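Local structure of bifunctional enzyme IspD/IspF (Campylobacter jejuni, 1W55) at residues P32-L35 with Y36-N40; I57-M60 with K61-K65; G72-T75 with R76-L80; F166-D169 with S170-I173; K191-F194 with K195-K199. The protein catalyses two non-consecutive steps of isoprenoid precursor synthesis, transferring the cytidylyl group of CTP to methylerythritol 4-phosphate and cyclising a later phosphorylated intermediate with release of CMP. One frame throughout, in Å; residues are numbered along the deposited sequence.

Contact 1. Residues P32-L35 with Y36-N40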
# COMPACT_ATOMS: atom_id res chain seq x y z
N PRO A 32 11.80 -1.12 23.79
CA PRO A 32 12.07 -2.54 24.05
C PRO A 32 10.72 -3.23 24.26
O PRO A 32 9.76 -2.57 24.67
CB PRO A 32 12.91 -2.52 25.34
CG PRO A 32 12.68 -1.17 25.95
CD PRO A 32 12.33 -0.23 24.84
N LEU A 33 10.65 -4.52 23.94
CA LEU A 33 9.39 -5.27 23.91
C LEU A 33 8.61 -5.16 25.22
O LEU A 33 7.41 -4.98 25.18
CB LEU A 33 9.66 -6.75 23.56
CG LEU A 33 8.46 -7.71 23.53
CD1 LEU A 33 8.59 -8.72 22.40
CD2 LEU A 33 8.23 -8.41 24.88
N TRP A 34 9.30 -5.26 26.35
CA TRP A 34 8.66 -5.27 27.68
C TRP A 34 7.97 -3.94 27.93
O TRP A 34 6.89 -3.89 28.51
CB TRP A 34 9.67 -5.58 28.81
CG TRP A 34 10.71 -4.48 29.03
CD1 TRP A 34 11.96 -4.41 28.49
CD2 TRP A 34 10.57 -3.31 29.86
NE1 TRP A 34 12.61 -3.27 28.92
CE2 TRP A 34 11.77 -2.58 29.76
CE3 TRP A 34 9.55 -2.80 30.67
CZ2 TRP A 34 11.97 -1.36 30.42
CZ3 TRP A 34 9.74 -1.59 31.33
CH2 TRP A 34 10.95 -0.89 31.20
N LEU A 35 8.60 -2.86 27.47
CA LEU A 35 8.04 -1.53 27.63
C LEU A 35 6.87 -1.32 26.66
O LEU A 35 5.82 -0.81 27.05
CB LEU A 35 9.12 -0.45 27.47
CG LEU A 35 8.73 1.02 27.62
CD1 LEU A 35 8.08 1.33 29.00
CD2 LEU A 35 9.96 1.91 27.37
N TYR A 36 7.04 -1.77 25.42
CA TYR A 36 5.93 -1.73 24.46
C TYR A 36 4.67 -2.45 24.99
O TYR A 36 3.57 -1.90 24.93
CB TYR A 36 6.37 -2.32 23.11
CG TYR A 36 5.35 -2.13 22.02
CD1 TYR A 36 5.48 -1.10 21.09
CD2 TYR A 36 4.25 -3.00 21.90
CE1 TYR A 36 4.53 -0.93 20.06
CE2 TYR A 36 3.30 -2.84 20.89
CZ TYR A 36 3.45 -1.80 19.98
OH TYR A 36 2.50 -1.65 18.99
N ALA A 37 4.83 -3.68 25.49
CA ALA A 37 3.70 -4.45 26.03
C ALA A 37 3.04 -3.77 27.24
O ALA A 37 1.81 -3.73 27.34
CB ALA A 37 4.13 -5.88 26.38
N THR A 38 3.86 -3.24 28.14
CA THR A 38 3.37 -2.55 29.34
C THR A 38 2.61 -1.27 28.97
O THR A 38 1.52 -1.03 29.49
CB THR A 38 4.53 -2.24 30.32
OG1 THR A 38 5.25 -3.45 30.62
CG2 THR A 38 3.98 -1.85 31.66
N LYS A 39 3.18 -0.49 28.06
CA LYS A 39 2.54 0.73 27.56
C LYS A 39 1.18 0.42 26.96
O LYS A 39 0.21 1.12 27.24
CB LYS A 39 3.42 1.44 26.51
CG LYS A 39 4.52 2.30 27.11
CD LYS A 39 5.22 3.11 26.03
CE LYS A 39 6.10 4.19 26.61
NZ LYS A 39 7.04 4.72 25.58
N ASN A 40 1.12 -0.62 26.13
CA ASN A 40 -0.12 -1.09 25.50
C ASN A 40 -1.26 -1.37 26.51
O ASN A 40 -2.35 -0.81 26.38
CB ASN A 40 0.18 -2.35 24.66
CG ASN A 40 -1.06 -2.92 23.97
OD1 ASN A 40 -1.70 -2.24 23.16
ND2 ASN A 40 -1.38 -4.19 24.29

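Contact 2. Residues I57-M60 with K61-K65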
# COMPACT_ATOMS: atom_id res chain seq x y z
N ILE A 57 16.54 -4.93 36.72
CA ILE A 57 15.86 -3.75 37.23
C ILE A 57 16.61 -2.45 36.92
O ILE A 57 16.00 -1.47 36.49
CB ILE A 57 15.55 -3.88 38.75
CG1 ILE A 57 14.48 -4.94 39.00
CG2 ILE A 57 15.07 -2.54 39.35
CD1 ILE A 57 14.14 -5.17 40.47
N THR A 58 17.92 -2.46 37.14
CA THR A 58 18.80 -1.31 36.93
C THR A 58 18.65 -0.79 35.51
O THR A 58 18.41 0.41 35.31
CB THR A 58 20.29 -1.70 37.20
OG1 THR A 58 20.45 -2.15 38.55
CG2 THR A 58 21.20 -0.46 37.13
N TYR A 59 18.76 -1.69 34.55
CA TYR A 59 18.62 -1.35 33.15
C TYR A 59 17.20 -0.86 32.81
O TYR A 59 17.05 0.19 32.17
CB TYR A 59 19.02 -2.54 32.27
CG TYR A 59 19.07 -2.22 30.80
CD1 TYR A 59 19.81 -1.12 30.32
CD2 TYR A 59 18.38 -2.99 29.88
CE1 TYR A 59 19.83 -0.81 28.96
CE2 TYR A 59 18.40 -2.70 28.52
CZ TYR A 59 19.13 -1.62 28.07
OH TYR A 59 19.13 -1.34 26.72
N MET A 60 16.17 -1.58 33.26
CA MET A 60 14.78 -1.23 32.93
C MET A 60 14.35 0.11 33.50
O MET A 60 13.56 0.83 32.87
CB MET A 60 13.81 -2.31 33.40
CG MET A 60 13.90 -3.59 32.62
SD MET A 60 12.54 -4.66 33.02
CE MET A 60 12.87 -6.05 31.89
N LYS A 61 14.85 0.43 34.69
CA LYS A 61 14.55 1.70 35.35
C LYS A 61 15.02 2.92 34.54
O LYS A 61 14.48 4.02 34.70
CB LYS A 61 15.19 1.73 36.73
CG LYS A 61 14.28 1.23 37.85
CD LYS A 61 15.05 1.23 39.17
CE LYS A 61 14.14 1.15 40.37
NZ LYS A 61 14.91 0.84 41.62
N LYS A 62 16.00 2.71 33.67
CA LYS A 62 16.54 3.75 32.80
C LYS A 62 15.60 4.13 31.66
O LYS A 62 15.90 5.07 30.91
CB LYS A 62 17.90 3.33 32.24
CG LYS A 62 18.99 3.34 33.29
CD LYS A 62 20.30 2.90 32.71
CE LYS A 62 21.40 2.99 33.77
NZ LYS A 62 22.74 3.18 33.13
N PHE A 63 14.48 3.42 31.54
CA PHE A 63 13.58 3.57 30.40
C PHE A 63 12.26 4.23 30.77
O PHE A 63 11.51 4.67 29.89
CB PHE A 63 13.29 2.21 29.75
CG PHE A 63 14.43 1.68 28.93
CD1 PHE A 63 15.53 1.09 29.55
CD2 PHE A 63 14.41 1.78 27.54
CE1 PHE A 63 16.59 0.60 28.79
CE2 PHE A 63 15.46 1.30 26.78
CZ PHE A 63 16.55 0.71 27.40
N THR A 64 11.96 4.29 32.06
CA THR A 64 10.72 4.91 32.51
C THR A 64 10.75 5.18 34.02
O THR A 64 11.50 4.56 34.76
CB THR A 64 9.49 4.03 32.12
OG1 THR A 64 8.29 4.62 32.62
CG2 THR A 64 9.54 2.66 32.81
N LYS A 65 9.88 6.09 34.45
CA LYS A 65 9.68 6.38 35.87
C LYS A 65 8.25 6.03 36.29
O LYS A 65 7.85 6.30 37.43
CB LYS A 65 9.99 7.86 36.15
CG LYS A 65 9.43 8.85 35.09
CD LYS A 65 10.17 10.19 35.12
CE LYS A 65 11.17 10.32 33.98
NZ LYS A 65 12.52 10.76 34.46

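Contact 3. Residues G72-T75 with R76-L80. With C (cytidine-5'-monophosphate), chain D.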
# COMPACT_ATOMS: atom_id res chain seq x y z
N GLY A 72 12.38 -10.58 40.00
CA GLY A 72 11.63 -11.80 39.77
C GLY A 72 12.05 -12.90 40.71
O GLY A 72 13.01 -12.74 41.47
N GLY A 73 11.32 -14.02 40.67
CA GLY A 73 11.68 -15.21 41.43
C GLY A 73 12.12 -16.31 40.48
O GLY A 73 12.39 -16.03 39.30
N ASP A 74 12.18 -17.54 40.98
CA ASP A 74 12.62 -18.70 40.18
C ASP A 74 11.57 -19.19 39.18
O ASP A 74 11.88 -19.88 38.21
CB ASP A 74 13.00 -19.87 41.11
CG ASP A 74 14.21 -19.55 42.00
OD1 ASP A 74 14.86 -18.50 41.82
OD2 ASP A 74 14.58 -20.32 42.92
N THR A 75 10.31 -18.87 39.43
CA THR A 75 9.24 -19.25 38.52
C THR A 75 8.30 -18.06 38.30
O THR A 75 8.31 -17.10 39.08
CB THR A 75 8.43 -20.44 39.09
OG1 THR A 75 7.87 -20.07 40.35
CG2 THR A 75 9.33 -21.63 39.41
N ARG A 76 7.50 -18.16 37.25
CA ARG A 76 6.39 -17.23 37.02
C ARG A 76 5.60 -16.96 38.31
O ARG A 76 5.42 -15.80 38.70
CB ARG A 76 5.48 -17.80 35.93
CG ARG A 76 4.44 -16.82 35.39
CD ARG A 76 3.48 -17.46 34.38
NE ARG A 76 2.53 -16.51 33.81
CZ ARG A 76 1.42 -16.06 34.41
NH1 ARG A 76 1.10 -16.45 35.65
NH2 ARG A 76 0.63 -15.21 33.77
N ALA A 77 5.16 -18.04 38.97
CA ALA A 77 4.33 -17.92 40.17
C ALA A 77 5.05 -17.23 41.32
O ALA A 77 4.44 -16.47 42.08
CB ALA A 77 3.78 -19.28 40.60
N GLU A 78 6.36 -17.49 41.46
CA GLU A 78 7.14 -16.76 42.46
C GLU A 78 7.31 -15.28 42.15
O GLU A 78 7.17 -14.45 43.05
CB GLU A 78 8.50 -17.40 42.76
CG GLU A 78 8.99 -16.95 44.13
CD GLU A 78 10.39 -17.40 44.50
OE1 GLU A 78 11.12 -17.95 43.65
OE2 GLU A 78 10.77 -17.20 45.67
N SER A 79 7.62 -14.94 40.90
CA SER A 79 7.67 -13.52 40.52
C SER A 79 6.33 -12.85 40.82
O SER A 79 6.28 -11.76 41.39
CB SER A 79 8.02 -13.35 39.05
OG SER A 79 9.27 -13.97 38.76
N LEU A 80 5.25 -13.54 40.45
CA LEU A 80 3.89 -13.05 40.67
C LEU A 80 3.60 -12.83 42.16
O LEU A 80 3.08 -11.78 42.56
CB LEU A 80 2.87 -14.03 40.06
CG LEU A 80 1.39 -13.61 40.17
CD1 LEU A 80 1.16 -12.14 39.77
CD2 LEU A 80 0.51 -14.54 39.35
OP3 C D . 5.78 -18.83 29.40
P C D . 6.51 -18.77 30.72
OP1 C D . 7.98 -19.08 30.60
OP2 C D . 5.79 -19.45 31.86
O5' C D . 6.54 -17.20 31.09
C5' C D . 5.35 -16.44 31.26
C4' C D . 5.70 -15.03 31.72
O4' C D . 6.18 -15.02 33.07
C3' C D . 6.77 -14.38 30.87
O3' C D . 6.33 -13.07 30.57
C2' C D . 8.00 -14.32 31.76
O2' C D . 8.82 -13.19 31.50
C1' C D . 7.40 -14.28 33.15
N1 C D . 8.29 -14.91 34.13
C2 C D . 8.63 -14.18 35.28
O2 C D . 8.17 -13.03 35.47
N3 C D . 9.46 -14.75 36.18
C4 C D . 9.98 -16.00 35.97
N4 C D . 10.82 -16.54 36.89
C5 C D . 9.65 -16.72 34.83
C6 C D . 8.79 -16.14 33.91

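Contact 4. Residues F166-D169 with S170-I173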
# COMPACT_ATOMS: atom_id res chain seq x y z
N PHE A 166 2.27 -23.28 39.42
CA PHE A 166 1.19 -22.88 38.51
C PHE A 166 1.73 -22.05 37.34
O PHE A 166 2.53 -21.13 37.55
CB PHE A 166 0.14 -22.07 39.27
CG PHE A 166 -0.54 -22.82 40.38
CD1 PHE A 166 -0.44 -22.37 41.70
CD2 PHE A 166 -1.29 -23.96 40.12
CE1 PHE A 166 -1.08 -23.04 42.74
CE2 PHE A 166 -1.94 -24.65 41.16
CZ PHE A 166 -1.83 -24.18 42.47
N THR A 167 1.33 -22.40 36.12
CA THR A 167 1.80 -21.70 34.93
C THR A 167 0.87 -20.54 34.55
O THR A 167 1.19 -19.75 33.66
CB THR A 167 1.93 -22.66 33.73
OG1 THR A 167 0.64 -23.22 33.44
CG2 THR A 167 2.81 -23.88 34.06
N ASP A 168 -0.28 -20.46 35.21
CA ASP A 168 -1.19 -19.34 35.04
C ASP A 168 -1.96 -19.09 36.33
O ASP A 168 -1.78 -19.82 37.32
CB ASP A 168 -2.14 -19.56 33.85
CG ASP A 168 -3.47 -20.21 34.26
OD1 ASP A 168 -3.45 -21.12 35.12
OD2 ASP A 168 -4.57 -19.86 33.79
N ASP A 169 -2.81 -18.07 36.32
CA ASP A 169 -3.55 -17.68 37.50
C ASP A 169 -4.85 -18.47 37.68
O ASP A 169 -5.30 -18.66 38.81
CB ASP A 169 -3.82 -16.17 37.48
CG ASP A 169 -2.53 -15.35 37.36
OD1 ASP A 169 -1.43 -15.94 37.37
OD2 ASP A 169 -2.53 -14.11 37.22
N SER A 170 -5.44 -18.93 36.57
CA SER A 170 -6.70 -19.67 36.62
C SER A 170 -6.56 -21.03 37.33
O SER A 170 -7.39 -21.38 38.18
CB SER A 170 -7.34 -19.82 35.23
OG SER A 170 -6.72 -20.86 34.47
N THR A 171 -5.50 -21.78 37.00
CA THR A 171 -5.21 -23.03 37.70
C THR A 171 -4.88 -22.80 39.17
O THR A 171 -5.21 -23.63 40.01
CB THR A 171 -4.05 -23.80 37.05
OG1 THR A 171 -2.89 -22.94 36.94
CG2 THR A 171 -4.38 -24.21 35.63
N ALA A 172 -4.22 -21.68 39.47
CA ALA A 172 -3.90 -21.35 40.86
C ALA A 172 -5.18 -21.12 41.66
O ALA A 172 -5.38 -21.73 42.71
CB ALA A 172 -2.97 -20.14 40.94
N ILE A 173 -6.05 -20.26 41.14
CA ILE A 173 -7.32 -19.92 41.78
C ILE A 173 -8.26 -21.13 41.86
O ILE A 173 -8.87 -21.38 42.91
CB ILE A 173 -8.02 -18.76 41.03
CG1 ILE A 173 -7.18 -17.47 41.12
CG2 ILE A 173 -9.47 -18.57 41.53
CD1 ILE A 173 -7.50 -16.56 42.29
O HOH W 1 -0.80 -24.67 36.28

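Contact 5. Residues K191-F194 with K195-K199. With C (cytidine-5'-monophosphate), chain D; EDO (1,2-ethanediol), chain F.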
# COMPACT_ATOMS: atom_id res chain seq x y z
N LYS A 191 1.54 -15.71 22.88
CA LYS A 191 2.77 -15.47 23.62
C LYS A 191 4.00 -15.75 22.75
O LYS A 191 4.16 -16.86 22.23
CB LYS A 191 2.79 -16.35 24.87
CG LYS A 191 3.99 -16.15 25.79
CD LYS A 191 3.76 -16.82 27.15
CE LYS A 191 3.87 -18.33 27.06
NZ LYS A 191 3.25 -19.02 28.24
N LEU A 192 4.84 -14.74 22.58
CA LEU A 192 6.11 -14.94 21.90
C LEU A 192 6.99 -15.88 22.74
O LEU A 192 7.41 -15.56 23.86
CB LEU A 192 6.80 -13.61 21.60
CG LEU A 192 8.24 -13.59 21.10
CD1 LEU A 192 8.39 -14.29 19.77
CD2 LEU A 192 8.75 -12.15 21.00
N THR A 193 7.23 -17.07 22.20
CA THR A 193 7.96 -18.11 22.91
C THR A 193 9.12 -18.65 22.08
O THR A 193 10.24 -18.77 22.56
CB THR A 193 7.00 -19.26 23.32
OG1 THR A 193 6.04 -18.76 24.25
CG2 THR A 193 7.75 -20.34 24.11
N PHE A 194 8.81 -18.96 20.82
CA PHE A 194 9.77 -19.53 19.88
C PHE A 194 10.14 -18.48 18.84
O PHE A 194 9.33 -17.61 18.51
CB PHE A 194 9.18 -20.77 19.20
CG PHE A 194 8.59 -21.78 20.15
CD1 PHE A 194 7.22 -21.80 20.42
CD2 PHE A 194 9.41 -22.71 20.79
CE1 PHE A 194 6.67 -22.73 21.31
CE2 PHE A 194 8.87 -23.65 21.67
CZ PHE A 194 7.50 -23.66 21.94
N LYS A 195 11.36 -18.58 18.33
CA LYS A 195 11.84 -17.72 17.24
C LYS A 195 10.84 -17.65 16.09
O LYS A 195 10.73 -16.63 15.41
CB LYS A 195 13.19 -18.25 16.72
CG LYS A 195 14.37 -17.30 16.93
CD LYS A 195 15.72 -18.03 16.81
CE LYS A 195 16.25 -18.01 15.38
NZ LYS A 195 16.99 -19.27 15.03
N GLU A 196 10.11 -18.74 15.88
CA GLU A 196 9.15 -18.87 14.79
C GLU A 196 7.86 -18.10 15.05
O GLU A 196 7.11 -17.82 14.10
CB GLU A 196 8.84 -20.35 14.51
CG GLU A 196 10.06 -21.23 14.27
CD GLU A 196 10.66 -21.76 15.56
OE1 GLU A 196 9.96 -22.49 16.30
OE2 GLU A 196 11.83 -21.43 15.85
N ASP A 197 7.60 -17.75 16.31
CA ASP A 197 6.41 -16.96 16.67
C ASP A 197 6.41 -15.53 16.12
O ASP A 197 5.34 -14.95 15.94
CB ASP A 197 6.21 -16.92 18.19
CG ASP A 197 5.90 -18.29 18.78
OD1 ASP A 197 5.27 -19.11 18.09
OD2 ASP A 197 6.26 -18.64 19.93
N LEU A 198 7.60 -14.97 15.88
CA LEU A 198 7.74 -13.57 15.44
C LEU A 198 6.93 -13.26 14.19
O LEU A 198 6.16 -12.30 14.16
CB LEU A 198 9.21 -13.19 15.22
CG LEU A 198 10.08 -12.92 16.45
CD1 LEU A 198 11.54 -12.73 16.02
CD2 LEU A 198 9.58 -11.71 17.25
N LYS A 199 7.10 -14.10 13.16
CA LYS A 199 6.38 -13.96 11.89
C LYS A 199 4.89 -14.26 12.00
O LYS A 199 4.13 -13.98 11.07
CB LYS A 199 7.01 -14.85 10.81
CG LYS A 199 8.09 -14.14 9.99
CD LYS A 199 9.05 -15.14 9.34
CE LYS A 199 10.37 -14.47 8.96
NZ LYS A 199 11.43 -14.73 9.98
OP3 C D . 5.78 -18.83 29.40
P C D . 6.51 -18.77 30.72
OP1 C D . 7.98 -19.08 30.60
OP2 C D . 5.79 -19.45 31.86
O5' C D . 6.54 -17.20 31.09
C5' C D . 5.35 -16.44 31.26
C4' C D . 5.70 -15.03 31.72
O4' C D . 6.18 -15.02 33.07
C3' C D . 6.77 -14.38 30.87
O3' C D . 6.33 -13.07 30.57
C2' C D . 8.00 -14.32 31.76
O2' C D . 8.82 -13.19 31.50
C1' C D . 7.40 -14.28 33.15
N1 C D . 8.29 -14.91 34.13
C2 C D . 8.63 -14.18 35.28
O2 C D . 8.17 -13.03 35.47
N3 C D . 9.46 -14.75 36.18
C4 C D . 9.98 -16.00 35.97
N4 C D . 10.82 -16.54 36.89
C5 C D . 9.65 -16.72 34.83
C6 C D . 8.79 -16.14 33.91
C1 EDO F . 0.10 -18.32 30.89
O1 EDO F . 1.05 -18.07 29.87
C2 EDO F . -1.24 -18.66 30.26
O2 EDO F . -1.04 -19.67 29.30

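Contact 1. Residues P32-L35 with Y36-N40
The first turns of helix 33-42 are closed by four i-to-i+4 backbone bonds, in which Y36, A37, T38 and K39 donate in order to the carbonyls of P32, L33, W34 and L35. P32 stands at the N-cap, and the bond from Y36 N to P32 O is 2.9 Å long and almost straight, at 172°. W34 O differs from the other carbonyls in taking two donors from one residue. T38 N reaches it at 3.1 Å, whereas the hydroxyl T38 OG1 comes closer, to 2.7 Å from W34 O, and the two arrive from opposite faces of the carbonyl plane. The T38 side chain gets there because OG1 sits beside its own backbone N (chi1 -54°), turned back along the helix, so the buried hydroxyl is satisfied within the same turn. This also brings OG1 to the edge of the W34 indole, near the ring plane, with CE3 of W34 4.3 Å from OG1 of T38. One indole face is covered by CB of L35, which stands 3.8 Å above the plane over its centre. L35 and K39 make a looser apolar contact, CD1 of L35 lying 4.1 Å from CG of K39. Beyond CG the lysine is extended, and its NZ forms a salt bridge with D31, just before the helix. In chain order the helix comes between strands 4-9 and 50-54, which pair in parallel, so it belongs to the beta-alpha-beta crossover of the Rossmann-like cytidylyltransferase fold, a member of the GT-A clan.

Contact 2. Residues I57-M60 with K61-K65
Y59 and F63 form a T-shaped aromatic pair four residues apart, where the helix runs out into the loop, the edge of F63 directed at the face of Y59. The ring centroids are 4.9 Å apart and the planes stand at 81°. The touching atom is CE1 of F63, which lies 3.4 Å above the Y59 ring, displaced from its centre toward the rim on the hydroxyl side. Two different first torsions produce this meeting. CG of Y59 is anti to the backbone N (chi1 -173°), while CG of F63 is anti to its carbonyl carbon (chi1 -75°), and that choice swings the phenyl ring back over the preceding turn. Y59 O lies at the edge of the F63 ring, in the ring plane, with CD1 of F63 3.2 Å from Y59 O. On another side of the turn I57 and K61 lie side by side and point the same way; the extended lysine runs its methylenes past the branch methyl, CG2 of I57 being 3.8 Å from CD of K61. K62 is extended too, and its CG rests 3.6 Å from T58 O. The backbone bonds shift in span here: K61 N donates to I57 O at 2.9 Å, four residues back, whereas K62 N and F63 N reach three residues back to Y59 O and M60 O. Around this turn, M60 packs on F69 of strand 68-71 and on W34 of helix 33-42, F63 touches W34 and L35 of that helix, and F63 also stacks on F334 of the second subunit, where Q319 bonds K62 NZ.

Contact 3. Residues G72-T75 with R76-L80
S79 OG works in both directions between protein and nucleotide. It accepts from G73 N at 2.8 Å and donates to N3 of the cytosine, with S79 OG 2.7 Å from C N3. The G73 carbonyl then accepts from the amino group of the base, G73 O lying 2.9 Å from C N4. Residues G72-T75 are tied to the helix by further bonds. T75 is its N-cap: T75 OG1, placed between backbone N and carbonyl carbon (chi1 59°), accepts from E78 N at 3.2 Å and is also bonded to L164 O. S79 N closes the first turn on T75 O, 2.9 Å away. E78 reaches back one residue beyond the cap, its OE1 taking D74 N at 2.9 Å on the anti side of the carboxylate. That places two acidic groups close, with D74 OD1 4.2 Å from E78 OE1, a likely electrostatic cost. R76 lays its CG 3.4 Å from the ribose O4' of C, and its guanidinium is held by salt bridges to D96 and D169. Backbone carbonyl and serine hydroxyl together read the amino and N3 edge of the base, so this capped helix start forms part of the cytidine pocket and meets the base.

Contact 4. Residues F166-D169 with S170-I173
The N-cap of helix 169-174 is D168, whose carboxylate grips T171 and S170 in the first turn. OD1 of D168 receives two donors from the same threonine: T171 N at 2.9 Å, on the syn side and 23° out of the carboxylate plane, and T171 OG1, which lies 2.6 Å from OD1 of D168 and meets it nearly along the C-O direction. OD2 turns instead to S170 OG at 2.5 Å, a very short separation whose exact length deserves caution. Both hydroxyls adopt the rotamer that sets the oxygen between backbone N and carbonyl carbon (T171 chi1 53°), and this turns them toward the cap. Capping of this kind supplies an acceptor to an N-H that has no preceding helical carbonyl, and the negative carboxylate probably also suits the positive end of the helix dipole. The regular pattern starts with I173 N on D169 O, 2.9 Å apart. One water extends the cap backwards, donating to T171 OG1 and accepting from T167 N; it also sits in the plane of the F166 ring, at its edge. Over one face of that ring lies A172, in a CH-pi contact with CA 3.5 Å from the centroid of F166 and only 4° off the normal. The methyl joins in, CB of A172 being 3.5 Å from CD1 of F166. Q149, on strand 149-152, holds the start of the helix by bonding both D168 OD2 and D169 N. T167 OG1 is hydrogen-bonded to T129 of the third subunit.

Contact 5. Residues K191-F194 with K195-K199
Hydrogen bonds centre on D197, which folds the chain back onto T193 and F194. Its OD2 accepts from T193 N at 2.9 Å through the anti lone pair, and from F194 N at 2.7 Å in an almost straight bond (176°) that comes from above the carboxylate plane. In return D197 N donates to F194 O at 2.8 Å, closing the turn from the backbone side. With CG beside its own backbone N (chi1 -65°), the D197 carboxylate turns back to the N-H groups of T193 and F194. Apolar contact is made by L192, whose CD1 meets CB of D197 and also lies 3.8 Å from CD2 of L198, the two leucines meeting at an angle. The F194 ring has T193 CG2 over the centre of one face; its CD1 comes to 3.3 Å from OD2 of D197, and K125 of the third subunit makes a cation-pi contact with it. Ligand contact falls to K191, which points away from this turn. Its chain bends at chi3 (74°) and NZ hydrogen-bonds OP3 of C at 2.8 Å, with a bound ethanediol, probably from the crystallisation liquor, at 2.9 Å from NZ to O1. A127 O of the third subunit also bonds NZ. Two N-H groups converging on one buried carboxylate oxygen probably stabilise its negative charge, with R190 adding a long, weak ion pair at the other oxygen. The turn so fixed begins two residues after K191, whose NZ bonds the nucleotide phosphate, in keeping with its predicted role in positioning methylerythritol phosphate.

All five contacts lie in the cytidylyltransferase part of the chain, and contacts 3 and 5 touch the same CMP, contact 3 at base and ribose, contact 5 at the phosphate, though their own nearest atoms are about 6 Å apart. Contact 4 joins contact 3 through a salt bridge, R76 NH1 to D169 OD1 at 3.1 Å, and its T167 side chain comes about 5 Å from the nucleotide. Contacts 1 and 2 pack together, with W34 CH2 3.5 Å from M60 O. Contact 1 also meets contact 5, where L33 CD1 is 3.7 Å from L192 CD2. Contacts 2 and 4 are the furthest apart, their centres about 29 Å from each other.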